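Local coordinates for protein mini spindles (Drosophila melanogaster, PDB 5VJC) that probably binds tubulin through its TOG domains, arrays of HEAT repeats, and so promotes microtubule dynamics and formation of the mitotic spindle, at residues 15-20 with 88-93; 19-22 with 27-30; 72-77 with 112-117; 171-176 with 196-201; 190-195 with 227-232. One frame throughout, in Å; residues are numbered along the deposited sequence.

Interaction 1 (15-20 with 88-93); sequences NQRLLD and NLDLIL
R17 reaches out from helix 13-22 and grips D90 side-on in a buried salt bridge, one guanidinium nitrogen to each carboxylate oxygen. NE of R17 donates to D90 OD2 at 2.6 Å, close to straight, while NH2 of R17 meets D90 OD1, also at 2.6 Å. Both oxygens use their syn lone pairs, and the two planar groups lie only 17° apart, the fit that makes arginine and aspartate such apt partners. A bend at chi3 (-66°) turns the end of the arginine so that NE as well as NH2 faces the acid. NH1 of R17 donates to a water 2.9 Å away that also lies 2.8 Å from N88 OD1, and NH2 has a further weak bond to the carbonyl of C87. The amide nitrogen of N88 is taken up by the carbonyls of A84 and C9. Over one guanidinium face sits L91, its CD1 3.6 Å from CZ of R17. A leucine in place of R17 would probably leave the buried D90 carboxylate without this countercharge and both its oxygens without these two donors. The bridge thus ties helix 13-22 to the start of helix 89-99, with Q45 of helix 36-48 touching both R17 and L91, and E133 of helix 131-142 touching D90.

Interaction 2 (19-22 with 27-30); sequences LDEQ and LKWT
E21, on the last turn of helix 13-22, stretches its carboxylate to the loop backbone that follows. With CG anti to the backbone N (chi1 -155°) and the chain extended beyond it, the carboxylate is carried to residues 27-29, a span that suits glutamate. L27 comes first and takes part through its carbonyl: a water donates both to L27 O, at 2.7 Å, and to E21 OE2, at 2.6 Å. K28 follows, lying obliquely across the acid, its CG 4.0 Å from E21 CD; its aliphatic stem does the touching, since NZ remains 6.6 Å from E21 OE1, too far for a salt bridge. W29 then gives its backbone N-H to E21 OE2 at 3.2 Å, arriving from above the carboxylate plane, at the centre of an inverse gamma turn closed by T30 N and K28 O. An alanine at E21 would probably leave the N-H of W29 without this acceptor and the bridging water without one of its two holds. The other oxygen, OE1, accepts from N132 of helix 131-142. Beyond the turn, the W29 indole bonds to T97 and packs on K94 and L98 of helix 89-99 and L42 of helix 36-48, so this side chain ties the loop to both helices.

Interaction 3 (72-77 with 112-117); sequences EQLSED and LEYLVQ
Helices 72-77 and 112-117 run nearly parallel, 19° apart, with their axes 10.0 Å from each other at closest approach and S75 and Y114 forming the nearest CA pair at 5.8 Å. Across that gap Y114 sends its ring, with CG anti to the backbone N (chi1 171°), to lie against the first helix. CZ of Y114 comes 3.6 Å from L74 CB, the two side chains crossing obliquely, and Y114 CD1 lies 3.8 Å from S75 CA. A tyrosine suits this place because its carbon ring fills the space between the helices while its hydroxyl can still be satisfied: OH of Y114 lies 2.5 Å from a water that donates to the carbonyl of L74. Such side-by-side packing of helices that point the same way recurs between successive repeats in HEAT arrays, the architecture of TOG domains. On a more accessible side of the contact, S75 OG donates to Q117 OE1 at 2.7 Å. The hydroxyl approaches in the carbonyl plane, on a lone pair, with a C=O...donor angle of 109°. The small serine allows the ring to come close to its backbone, and the long, extended glutamine covers the remaining distance. Beyond the pair, Y114 also packs on I92 of helix 89-99, and V116 faces helix 150-166, where Q162 donates to its carbonyl.

Interaction 4 (171-176 with 196-201); sequences KVFGYV and TFLIES
L198, F173 and I199 carry this contact, with L198 losing the most surface, and all of it is hydrocarbon. L198 points from helix 196-201 toward helix 171-176, and its CD1 is the atom that does the touching. That methyl, L198 CD1, lies 4.1 Å from CA of F173, and just as far from the ring atom CD1 of the same phenylalanine, so the leucine tip settles where the F173 side chain leaves its backbone. V176, one turn further along, adds a looser touch, its CG2 4.3 Å from L198 CD1. A leucine suits the place because its single methyl CD1 reaches from one helix to both the phenylalanine and the valine on the other.

From the other helix comes F173. Its CG stands anti to the backbone N (chi1 -176°), which carries the end of the ring close to helix 196-201, and the ring passes L198 obliquely to bring F173 CE1 within 4.0 Å of I199 CG1. The flat phenylalanine thus spans two successive residues of the facing helix. No hydrogen bond links the segments, as befits a wholly buried apolar interface, and the axes stay 11.0 Å apart, a spacing that leaves room for these large side chains.

The two helices run antiparallel, at 154°, as the paired helices of a HEAT repeat characteristically do. I206 and C207 of the loop after helix 185-202 also cover F173, I199 reaches onward to V237 and L240 of helix 224-241, and V176 touches L142 of helix 131-142.

Interaction 5 (190-195 with 227-232); sequences ECLDEL and RNAALN
The flat carboxylate of D193 is the planar group at this contact: its OD1 lies 3.4 Å from the methyl CB of A229, and a water 2.8 Å away donates to that same oxygen. The water also donates to the backbone carbonyl of A229, 2.9 Å off, linking the two helices through a polar bridge although no direct hydrogen bond joins them. With CG anti to its carbonyl carbon (chi1 -71°), D193 carries OD1 across to A229, within reach of the water, and a short acidic side chain suits this partly exposed position at the edge of the contact. Deeper in, L192 points toward the second helix and its CB meets A229 CB at 3.6 Å. The helices are nearly parallel, 13° apart, with axes only 8.5 Å from each other, an arrangement consistent with equivalent helices stacked side by side in neighbouring HEAT repeats of the TOG domain. Alanine makes this closeness possible: at A229 and A230 the side chain is no more than a methyl, so the leucine can approach the backbone itself. The branched end of L192 reaches A230, its CD1 3.8 Å from the backbone N of A230 and 4.0 Å from A230 CB. L180 also touches L192, while I219 and Q218 border A230. Other residues of helix 185-202 turn to other partners, E190 pairing with R157 and E194 with R161 of helix 150-166.

Interactions 1, 4 and 5 are buried, interactions 2 and 3 only partly so. Interactions 1 and 2 share helix 13-22, yet differ: the first is a charge pair, the second a hold of a carboxylate on loop backbone. Interaction 3 joins interaction 1 directly, since I92 and L93 of helix 89-99 pack on Y114 and L115. Across the chain's centre from interactions 1 and 3, interactions 4 and 5 both use helix 185-202, F173 and V176 packing on L195. Interaction 4 is purely apolar between antiparallel helices; of the near-parallel pairs, interaction 3 adds a direct hydrogen bond and a water bridge to its apolar part, interaction 5 a water bridge alone. Large side chains fill interactions 3 and 4; alanines draw interaction 5 closer.

Interaction 1 (15-20 with 88-93)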
# COMPACT_ATOMS: atom_id res chain seq x y z
N ASN A 15 9.04 12.10 16.75
CA ASN A 15 8.46 13.43 16.83
C ASN A 15 9.24 14.44 15.99
O ASN A 15 8.64 15.20 15.23
CB ASN A 15 8.38 13.91 18.29
CG ASN A 15 7.36 13.13 19.08
OD1 ASN A 15 6.40 12.61 18.52
ND2 ASN A 15 7.59 13.00 20.38
N GLN A 16 10.56 14.42 16.10
CA GLN A 16 11.36 15.38 15.36
C GLN A 16 11.32 15.07 13.86
O GLN A 16 11.38 15.98 13.03
CB GLN A 16 12.81 15.40 15.86
CG GLN A 16 13.60 16.60 15.35
CD GLN A 16 12.92 17.92 15.70
OE1 GLN A 16 12.68 18.21 16.88
NE2 GLN A 16 12.60 18.72 14.68
N ARG A 17 11.21 13.79 13.52
CA ARG A 17 11.17 13.41 12.11
C ARG A 17 9.88 13.91 11.48
O ARG A 17 9.89 14.48 10.39
CB ARG A 17 11.32 11.90 11.95
CG ARG A 17 12.71 11.38 12.40
CD ARG A 17 12.94 9.95 11.91
NE ARG A 17 12.02 8.99 12.52
CZ ARG A 17 12.28 8.32 13.64
NH1 ARG A 17 13.42 8.52 14.29
NH2 ARG A 17 11.39 7.46 14.12
N LEU A 18 8.77 13.72 12.19
CA LEU A 18 7.48 14.19 11.69
C LEU A 18 7.50 15.71 11.55
O LEU A 18 7.08 16.25 10.53
CB LEU A 18 6.34 13.74 12.62
CG LEU A 18 6.04 12.24 12.75
CD1 LEU A 18 5.05 12.00 13.88
CD2 LEU A 18 5.49 11.69 11.45
N LEU A 19 8.02 16.40 12.56
CA LEU A 19 8.15 17.87 12.49
C LEU A 19 9.05 18.32 11.33
O LEU A 19 8.70 19.24 10.58
CB LEU A 19 8.69 18.44 13.82
CG LEU A 19 7.65 18.37 14.94
CD1 LEU A 19 8.28 18.73 16.27
CD2 LEU A 19 6.46 19.28 14.62
N ASP A 20 10.21 17.68 11.20
CA ASP A 20 11.11 17.96 10.07
C ASP A 20 10.36 17.91 8.74
O ASP A 20 10.52 18.80 7.91
CB ASP A 20 12.28 16.98 10.03
CG ASP A 20 13.32 17.26 11.11
OD1 ASP A 20 13.23 18.34 11.73
OD2 ASP A 20 14.19 16.39 11.35
N ASN A 88 10.24 3.31 15.98
CA ASN A 88 10.97 3.47 14.74
C ASN A 88 10.14 3.05 13.51
O ASN A 88 10.68 2.88 12.42
CB ASN A 88 12.28 2.69 14.80
CG ASN A 88 13.24 3.24 15.85
OD1 ASN A 88 14.05 4.09 15.55
ND2 ASN A 88 13.13 2.74 17.08
N LEU A 89 8.83 2.92 13.68
CA LEU A 89 7.98 2.39 12.62
C LEU A 89 8.13 3.12 11.29
O LEU A 89 8.20 2.48 10.23
CB LEU A 89 6.50 2.45 13.04
CG LEU A 89 5.48 1.95 12.01
CD1 LEU A 89 5.69 0.46 11.65
CD2 LEU A 89 4.02 2.22 12.49
N ASP A 90 8.16 4.44 11.35
CA ASP A 90 8.23 5.27 10.15
C ASP A 90 9.51 4.98 9.35
O ASP A 90 9.47 4.91 8.11
CB ASP A 90 8.12 6.77 10.53
CG ASP A 90 9.26 7.25 11.45
OD1 ASP A 90 9.52 6.59 12.48
OD2 ASP A 90 9.88 8.30 11.14
N LEU A 91 10.63 4.78 10.05
CA LEU A 91 11.90 4.45 9.39
C LEU A 91 11.83 3.07 8.74
O LEU A 91 12.34 2.86 7.64
CB LEU A 91 13.06 4.48 10.41
CG LEU A 91 13.22 5.81 11.15
CD1 LEU A 91 14.27 5.71 12.28
CD2 LEU A 91 13.61 6.85 10.13
N ILE A 92 11.24 2.12 9.45
CA ILE A 92 11.17 0.75 8.94
C ILE A 92 10.23 0.66 7.73
O ILE A 92 10.54 -0.03 6.75
CB ILE A 92 10.71 -0.25 10.01
CG1 ILE A 92 11.73 -0.32 11.16
CG2 ILE A 92 10.51 -1.63 9.43
CD1 ILE A 92 13.15 -0.57 10.68
N LEU A 93 9.09 1.37 7.79
CA LEU A 93 8.18 1.42 6.65
C LEU A 93 8.89 2.03 5.45
O LEU A 93 8.80 1.50 4.33
CB LEU A 93 6.89 2.19 6.98
CG LEU A 93 5.96 1.54 8.02
CD1 LEU A 93 4.76 2.42 8.34
CD2 LEU A 93 5.49 0.11 7.57
O HOH W 1 13.32 6.62 16.46

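Interaction 2 (19-22 with 27-30)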
# COMPACT_ATOMS: atom_id res chain seq x y z
N LEU A 19 8.02 16.40 12.56
CA LEU A 19 8.15 17.87 12.49
C LEU A 19 9.05 18.32 11.33
O LEU A 19 8.70 19.24 10.58
CB LEU A 19 8.69 18.44 13.82
CG LEU A 19 7.65 18.37 14.94
CD1 LEU A 19 8.28 18.73 16.27
CD2 LEU A 19 6.46 19.28 14.62
N ASP A 20 10.21 17.68 11.20
CA ASP A 20 11.11 17.96 10.07
C ASP A 20 10.36 17.91 8.74
O ASP A 20 10.52 18.80 7.91
CB ASP A 20 12.28 16.98 10.03
CG ASP A 20 13.32 17.26 11.11
OD1 ASP A 20 13.23 18.34 11.73
OD2 ASP A 20 14.19 16.39 11.35
N GLU A 21 9.54 16.88 8.54
CA GLU A 21 8.85 16.76 7.26
C GLU A 21 7.78 17.84 7.10
O GLU A 21 7.69 18.48 6.04
CB GLU A 21 8.22 15.36 7.09
CG GLU A 21 8.02 14.94 5.62
CD GLU A 21 7.47 13.52 5.45
OE1 GLU A 21 6.29 13.31 5.77
OE2 GLU A 21 8.20 12.62 4.99
N GLN A 22 6.97 18.05 8.14
CA GLN A 22 5.90 19.04 8.09
C GLN A 22 6.49 20.43 7.85
O GLN A 22 5.91 21.25 7.11
CB GLN A 22 5.07 19.05 9.39
CG GLN A 22 4.23 17.78 9.59
CD GLN A 22 3.62 17.29 8.29
OE1 GLN A 22 4.14 16.35 7.68
NE2 GLN A 22 2.54 17.93 7.85
N LEU A 27 13.08 16.12 2.76
CA LEU A 27 12.22 15.71 1.66
C LEU A 27 10.99 14.97 2.15
O LEU A 27 11.08 14.10 3.02
CB LEU A 27 12.99 14.81 0.68
CG LEU A 27 14.13 15.53 -0.04
CD1 LEU A 27 15.02 14.56 -0.79
CD2 LEU A 27 13.54 16.56 -0.99
N LYS A 28 9.84 15.31 1.60
CA LYS A 28 8.67 14.49 1.82
C LYS A 28 8.88 13.12 1.15
O LYS A 28 9.39 13.05 0.03
CB LYS A 28 7.42 15.18 1.29
CG LYS A 28 6.14 14.65 1.87
CD LYS A 28 4.94 15.26 1.17
CE LYS A 28 3.66 14.52 1.52
NZ LYS A 28 2.66 14.70 0.43
N TRP A 29 8.52 12.05 1.85
CA TRP A 29 8.74 10.71 1.34
C TRP A 29 7.73 10.33 0.26
O TRP A 29 6.81 9.55 0.50
CB TRP A 29 8.69 9.68 2.46
CG TRP A 29 9.36 8.39 2.07
CD1 TRP A 29 8.75 7.24 1.63
CD2 TRP A 29 10.77 8.12 2.09
NE1 TRP A 29 9.70 6.27 1.38
CE2 TRP A 29 10.95 6.79 1.66
CE3 TRP A 29 11.90 8.87 2.45
CZ2 TRP A 29 12.21 6.19 1.57
CZ3 TRP A 29 13.17 8.27 2.34
CH2 TRP A 29 13.31 6.95 1.90
N THR A 30 7.93 10.89 -0.92
CA THR A 30 7.04 10.65 -2.06
C THR A 30 7.87 10.73 -3.33
O THR A 30 8.69 11.64 -3.48
CB THR A 30 5.88 11.67 -2.12
OG1 THR A 30 5.21 11.55 -3.38
CG2 THR A 30 6.41 13.09 -2.00
O HOH W 2 10.72 12.06 4.79

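Interaction 3 (72-77 with 112-117)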
# COMPACT_ATOMS: atom_id res chain seq x y z
N GLU A 72 14.93 -10.78 8.43
CA GLU A 72 14.98 -11.85 9.41
C GLU A 72 15.33 -11.34 10.82
O GLU A 72 14.74 -11.75 11.81
CB GLU A 72 16.00 -12.90 8.98
CG GLU A 72 16.05 -14.10 9.90
CD GLU A 72 17.04 -15.14 9.41
OE1 GLU A 72 18.26 -14.85 9.38
OE2 GLU A 72 16.59 -16.25 9.05
N GLN A 73 16.30 -10.44 10.92
CA GLN A 73 16.67 -9.91 12.23
C GLN A 73 15.51 -9.10 12.83
O GLN A 73 15.16 -9.27 13.99
CB GLN A 73 17.93 -9.06 12.11
CG GLN A 73 19.18 -9.91 11.97
CD GLN A 73 20.38 -9.11 11.53
OE1 GLN A 73 20.24 -8.05 10.92
NE2 GLN A 73 21.57 -9.61 11.82
N LEU A 74 14.88 -8.25 12.02
CA LEU A 74 13.76 -7.47 12.53
C LEU A 74 12.61 -8.37 12.94
O LEU A 74 11.93 -8.12 13.94
CB LEU A 74 13.30 -6.45 11.48
CG LEU A 74 14.27 -5.33 11.13
CD1 LEU A 74 13.84 -4.62 9.85
CD2 LEU A 74 14.36 -4.36 12.31
N SER A 75 12.37 -9.42 12.15
CA SER A 75 11.29 -10.35 12.46
C SER A 75 11.50 -11.03 13.82
O SER A 75 10.57 -11.16 14.60
CB SER A 75 11.14 -11.42 11.36
OG SER A 75 10.07 -12.29 11.67
N GLU A 76 12.73 -11.45 14.09
CA GLU A 76 13.04 -12.09 15.37
C GLU A 76 12.96 -11.07 16.51
O GLU A 76 12.48 -11.39 17.60
CB GLU A 76 14.42 -12.74 15.33
CG GLU A 76 14.38 -14.25 15.24
CD GLU A 76 15.34 -14.81 14.21
OE1 GLU A 76 16.24 -14.07 13.77
OE2 GLU A 76 15.18 -16.00 13.85
N ASP A 77 13.40 -9.84 16.25
CA ASP A 77 13.47 -8.80 17.28
C ASP A 77 12.09 -8.30 17.70
O ASP A 77 11.94 -7.67 18.75
CB ASP A 77 14.31 -7.61 16.79
CG ASP A 77 14.58 -6.59 17.89
OD1 ASP A 77 15.02 -7.00 18.98
OD2 ASP A 77 14.32 -5.39 17.66
N LEU A 112 7.02 -8.65 3.08
CA LEU A 112 5.57 -8.64 3.28
C LEU A 112 5.15 -9.50 4.47
O LEU A 112 4.31 -9.09 5.23
CB LEU A 112 4.84 -9.08 2.00
CG LEU A 112 4.91 -8.01 0.91
CD1 LEU A 112 4.60 -8.57 -0.48
CD2 LEU A 112 3.99 -6.84 1.26
N GLU A 113 5.74 -10.68 4.65
CA GLU A 113 5.46 -11.50 5.84
C GLU A 113 5.77 -10.75 7.14
O GLU A 113 5.01 -10.82 8.09
CB GLU A 113 6.29 -12.78 5.87
CG GLU A 113 5.71 -13.99 5.20
CD GLU A 113 6.64 -15.19 5.37
OE1 GLU A 113 7.38 -15.24 6.38
OE2 GLU A 113 6.64 -16.08 4.48
N TYR A 114 6.93 -10.11 7.18
CA TYR A 114 7.31 -9.28 8.33
C TYR A 114 6.27 -8.21 8.59
O TYR A 114 5.80 -8.03 9.71
CB TYR A 114 8.68 -8.64 8.10
CG TYR A 114 9.07 -7.58 9.14
CD1 TYR A 114 9.13 -7.90 10.50
CD2 TYR A 114 9.40 -6.28 8.76
CE1 TYR A 114 9.49 -6.95 11.45
CE2 TYR A 114 9.77 -5.33 9.71
CZ TYR A 114 9.82 -5.66 11.04
OH TYR A 114 10.17 -4.70 11.97
N LEU A 115 5.88 -7.52 7.53
CA LEU A 115 4.89 -6.46 7.64
C LEU A 115 3.58 -6.94 8.24
O LEU A 115 2.93 -6.20 8.99
CB LEU A 115 4.62 -5.83 6.26
CG LEU A 115 5.68 -4.80 5.88
CD1 LEU A 115 5.62 -4.56 4.39
CD2 LEU A 115 5.45 -3.49 6.65
N VAL A 116 3.17 -8.17 7.88
CA VAL A 116 1.99 -8.76 8.49
C VAL A 116 2.19 -8.86 10.00
O VAL A 116 1.28 -8.52 10.75
CB VAL A 116 1.65 -10.14 7.89
CG1 VAL A 116 0.55 -10.83 8.69
CG2 VAL A 116 1.21 -9.97 6.44
N GLN A 117 3.37 -9.31 10.46
CA GLN A 117 3.65 -9.40 11.91
C GLN A 117 3.63 -8.00 12.55
O GLN A 117 3.11 -7.81 13.65
CB GLN A 117 5.01 -10.05 12.20
CG GLN A 117 5.37 -11.39 11.54
CD GLN A 117 6.86 -11.68 11.73
OE1 GLN A 117 7.64 -11.75 10.76
NE2 GLN A 117 7.28 -11.80 13.00
O HOH W 3 10.99 -5.53 14.22

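Interaction 4 (171-176 with 196-201)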
# COMPACT_ATOMS: atom_id res chain seq x y z
N LYS A 171 -8.82 7.12 2.87
CA LYS A 171 -7.52 7.45 2.26
C LYS A 171 -6.97 6.26 1.47
O LYS A 171 -6.44 6.45 0.38
CB LYS A 171 -6.53 7.89 3.33
CG LYS A 171 -6.92 9.19 4.01
CD LYS A 171 -5.83 9.69 4.94
CE LYS A 171 -6.13 11.12 5.40
NZ LYS A 171 -6.20 12.05 4.22
N VAL A 172 -7.11 5.05 2.00
CA VAL A 172 -6.66 3.86 1.28
C VAL A 172 -7.45 3.69 -0.02
O VAL A 172 -6.86 3.39 -1.08
CB VAL A 172 -6.80 2.60 2.14
CG1 VAL A 172 -6.47 1.34 1.32
CG2 VAL A 172 -5.88 2.70 3.37
N PHE A 173 -8.76 3.91 0.05
CA PHE A 173 -9.60 3.86 -1.14
C PHE A 173 -9.02 4.79 -2.21
O PHE A 173 -8.89 4.38 -3.37
CB PHE A 173 -11.05 4.24 -0.84
CG PHE A 173 -11.98 4.10 -2.03
CD1 PHE A 173 -12.61 2.89 -2.30
CD2 PHE A 173 -12.21 5.17 -2.87
CE1 PHE A 173 -13.47 2.76 -3.38
CE2 PHE A 173 -13.04 5.03 -3.97
CZ PHE A 173 -13.66 3.84 -4.23
N GLY A 174 -8.70 6.02 -1.81
CA GLY A 174 -8.05 7.00 -2.67
C GLY A 174 -6.75 6.50 -3.30
O GLY A 174 -6.55 6.67 -4.50
N TYR A 175 -5.86 5.91 -2.51
CA TYR A 175 -4.61 5.36 -3.06
C TYR A 175 -4.83 4.21 -4.05
O TYR A 175 -4.14 4.10 -5.06
CB TYR A 175 -3.70 4.89 -1.94
CG TYR A 175 -3.06 6.04 -1.17
CD1 TYR A 175 -2.30 6.99 -1.83
CD2 TYR A 175 -3.22 6.15 0.20
CE1 TYR A 175 -1.70 8.05 -1.14
CE2 TYR A 175 -2.63 7.20 0.90
CZ TYR A 175 -1.87 8.15 0.22
OH TYR A 175 -1.28 9.19 0.90
N VAL A 176 -5.81 3.36 -3.76
CA VAL A 176 -6.15 2.29 -4.69
C VAL A 176 -6.67 2.86 -6.00
O VAL A 176 -6.29 2.37 -7.08
CB VAL A 176 -7.19 1.33 -4.10
CG1 VAL A 176 -7.58 0.28 -5.18
CG2 VAL A 176 -6.60 0.64 -2.88
N THR A 196 -13.51 -3.29 -5.42
CA THR A 196 -14.71 -4.11 -5.23
C THR A 196 -14.76 -4.63 -3.80
O THR A 196 -15.80 -4.57 -3.14
CB THR A 196 -14.75 -5.29 -6.23
OG1 THR A 196 -14.63 -4.80 -7.57
CG2 THR A 196 -16.07 -6.09 -6.09
N PHE A 197 -13.62 -5.13 -3.30
CA PHE A 197 -13.56 -5.61 -1.93
C PHE A 197 -13.90 -4.49 -0.94
O PHE A 197 -14.70 -4.66 -0.01
CB PHE A 197 -12.18 -6.21 -1.61
CG PHE A 197 -11.93 -6.40 -0.13
CD1 PHE A 197 -12.39 -7.54 0.52
CD2 PHE A 197 -11.26 -5.43 0.60
CE1 PHE A 197 -12.17 -7.70 1.88
CE2 PHE A 197 -11.04 -5.60 1.96
CZ PHE A 197 -11.49 -6.74 2.59
N LEU A 198 -13.31 -3.32 -1.15
CA LEU A 198 -13.52 -2.19 -0.26
C LEU A 198 -14.97 -1.69 -0.28
O LEU A 198 -15.52 -1.31 0.76
CB LEU A 198 -12.58 -1.04 -0.63
CG LEU A 198 -11.11 -1.30 -0.29
CD1 LEU A 198 -10.26 -0.17 -0.86
CD2 LEU A 198 -10.94 -1.44 1.23
N ILE A 199 -15.56 -1.66 -1.46
CA ILE A 199 -16.96 -1.21 -1.59
C ILE A 199 -17.92 -2.22 -0.93
O ILE A 199 -18.84 -1.83 -0.24
CB ILE A 199 -17.34 -1.00 -3.07
CG1 ILE A 199 -16.56 0.19 -3.63
CG2 ILE A 199 -18.85 -0.74 -3.21
CD1 ILE A 199 -16.73 0.35 -5.12
N GLU A 200 -17.69 -3.51 -1.14
CA GLU A 200 -18.46 -4.55 -0.44
C GLU A 200 -18.30 -4.47 1.09
O GLU A 200 -19.24 -4.78 1.84
CB GLU A 200 -18.04 -5.94 -0.95
CG GLU A 200 -19.11 -7.00 -0.76
CD GLU A 200 -18.60 -8.41 -1.04
OE1 GLU A 200 -17.36 -8.61 -1.04
OE2 GLU A 200 -19.43 -9.31 -1.28
N SER A 201 -17.13 -4.03 1.55
CA SER A 201 -16.80 -4.03 2.97
C SER A 201 -17.26 -2.79 3.70
O SER A 201 -17.70 -2.86 4.85
CB SER A 201 -15.28 -4.19 3.15
OG SER A 201 -14.86 -5.44 2.63

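Interaction 5 (190-195 with 227-232)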
# COMPACT_ATOMS: atom_id res chain seq x y z
N GLU A 190 -5.92 -5.56 -10.61
CA GLU A 190 -5.88 -5.89 -9.19
C GLU A 190 -6.41 -4.73 -8.34
O GLU A 190 -7.09 -4.96 -7.33
CB GLU A 190 -4.46 -6.27 -8.75
CG GLU A 190 -3.96 -7.60 -9.34
CD GLU A 190 -4.74 -8.81 -8.83
OE1 GLU A 190 -5.52 -8.66 -7.86
OE2 GLU A 190 -4.58 -9.92 -9.39
N CYS A 191 -6.16 -3.50 -8.77
CA CYS A 191 -6.71 -2.36 -8.06
C CYS A 191 -8.23 -2.34 -8.20
O CYS A 191 -8.94 -2.09 -7.23
CB CYS A 191 -6.10 -1.04 -8.56
SG CYS A 191 -4.41 -0.76 -7.93
N LEU A 192 -8.74 -2.65 -9.39
CA LEU A 192 -10.20 -2.75 -9.55
C LEU A 192 -10.84 -3.80 -8.62
O LEU A 192 -11.83 -3.50 -7.95
CB LEU A 192 -10.56 -3.06 -11.00
CG LEU A 192 -10.43 -1.86 -11.95
CD1 LEU A 192 -10.31 -2.32 -13.43
CD2 LEU A 192 -11.59 -0.87 -11.75
N ASP A 193 -10.27 -5.00 -8.56
CA ASP A 193 -10.71 -6.04 -7.62
C ASP A 193 -10.64 -5.55 -6.15
O ASP A 193 -11.50 -5.88 -5.33
CB ASP A 193 -9.88 -7.33 -7.77
CG ASP A 193 -10.17 -8.08 -9.08
OD1 ASP A 193 -11.13 -7.73 -9.79
OD2 ASP A 193 -9.42 -9.03 -9.39
N GLU A 194 -9.62 -4.78 -5.81
CA GLU A 194 -9.51 -4.26 -4.46
C GLU A 194 -10.61 -3.23 -4.19
O GLU A 194 -11.21 -3.21 -3.11
CB GLU A 194 -8.12 -3.67 -4.21
CG GLU A 194 -7.79 -3.52 -2.71
CD GLU A 194 -7.75 -4.86 -1.97
OE1 GLU A 194 -7.70 -5.93 -2.62
OE2 GLU A 194 -7.71 -4.84 -0.73
N LEU A 195 -10.90 -2.39 -5.18
CA LEU A 195 -11.99 -1.43 -5.02
C LEU A 195 -13.30 -2.18 -4.74
O LEU A 195 -14.09 -1.75 -3.89
CB LEU A 195 -12.13 -0.54 -6.26
CG LEU A 195 -10.94 0.42 -6.49
CD1 LEU A 195 -10.92 1.00 -7.91
CD2 LEU A 195 -10.90 1.55 -5.43
N ARG A 227 -11.30 -5.24 -18.19
CA ARG A 227 -12.73 -5.12 -18.48
C ARG A 227 -13.57 -5.93 -17.49
O ARG A 227 -14.53 -5.41 -16.92
CB ARG A 227 -13.03 -5.56 -19.93
CG ARG A 227 -14.53 -5.65 -20.25
CD ARG A 227 -14.79 -5.93 -21.74
NE ARG A 227 -13.99 -7.05 -22.25
CZ ARG A 227 -14.34 -8.33 -22.13
NH1 ARG A 227 -15.46 -8.65 -21.51
NH2 ARG A 227 -13.55 -9.28 -22.63
N ASN A 228 -13.23 -7.21 -17.29
CA ASN A 228 -13.98 -8.07 -16.37
C ASN A 228 -13.92 -7.54 -14.93
O ASN A 228 -14.88 -7.65 -14.18
CB ASN A 228 -13.47 -9.53 -16.42
CG ASN A 228 -13.67 -10.19 -17.80
OD1 ASN A 228 -14.52 -9.78 -18.59
ND2 ASN A 228 -12.87 -11.22 -18.09
N ALA A 229 -12.79 -6.94 -14.54
CA ALA A 229 -12.68 -6.41 -13.18
C ALA A 229 -13.52 -5.15 -12.99
O ALA A 229 -14.14 -4.97 -11.94
CB ALA A 229 -11.21 -6.13 -12.84
N ALA A 230 -13.56 -4.28 -13.99
CA ALA A 230 -14.33 -3.05 -13.87
C ALA A 230 -15.83 -3.37 -13.84
O ALA A 230 -16.59 -2.74 -13.10
CB ALA A 230 -14.00 -2.10 -15.01
N LEU A 231 -16.24 -4.34 -14.65
CA LEU A 231 -17.63 -4.79 -14.69
C LEU A 231 -18.08 -5.33 -13.33
O LEU A 231 -19.12 -4.94 -12.83
CB LEU A 231 -17.82 -5.87 -15.75
CG LEU A 231 -17.78 -5.39 -17.20
CD1 LEU A 231 -17.77 -6.57 -18.16
CD2 LEU A 231 -18.94 -4.45 -17.48
N ASN A 232 -17.29 -6.24 -12.77
CA ASN A 232 -17.59 -6.79 -11.45
C ASN A 232 -17.71 -5.70 -10.42
O ASN A 232 -18.53 -5.78 -9.50
CB ASN A 232 -16.54 -7.80 -11.01
CG ASN A 232 -16.68 -9.11 -11.73
OD1 ASN A 232 -17.77 -9.45 -12.19
ND2 ASN A 232 -15.60 -9.86 -11.83
O HOH W 4 -13.55 -6.37 -9.50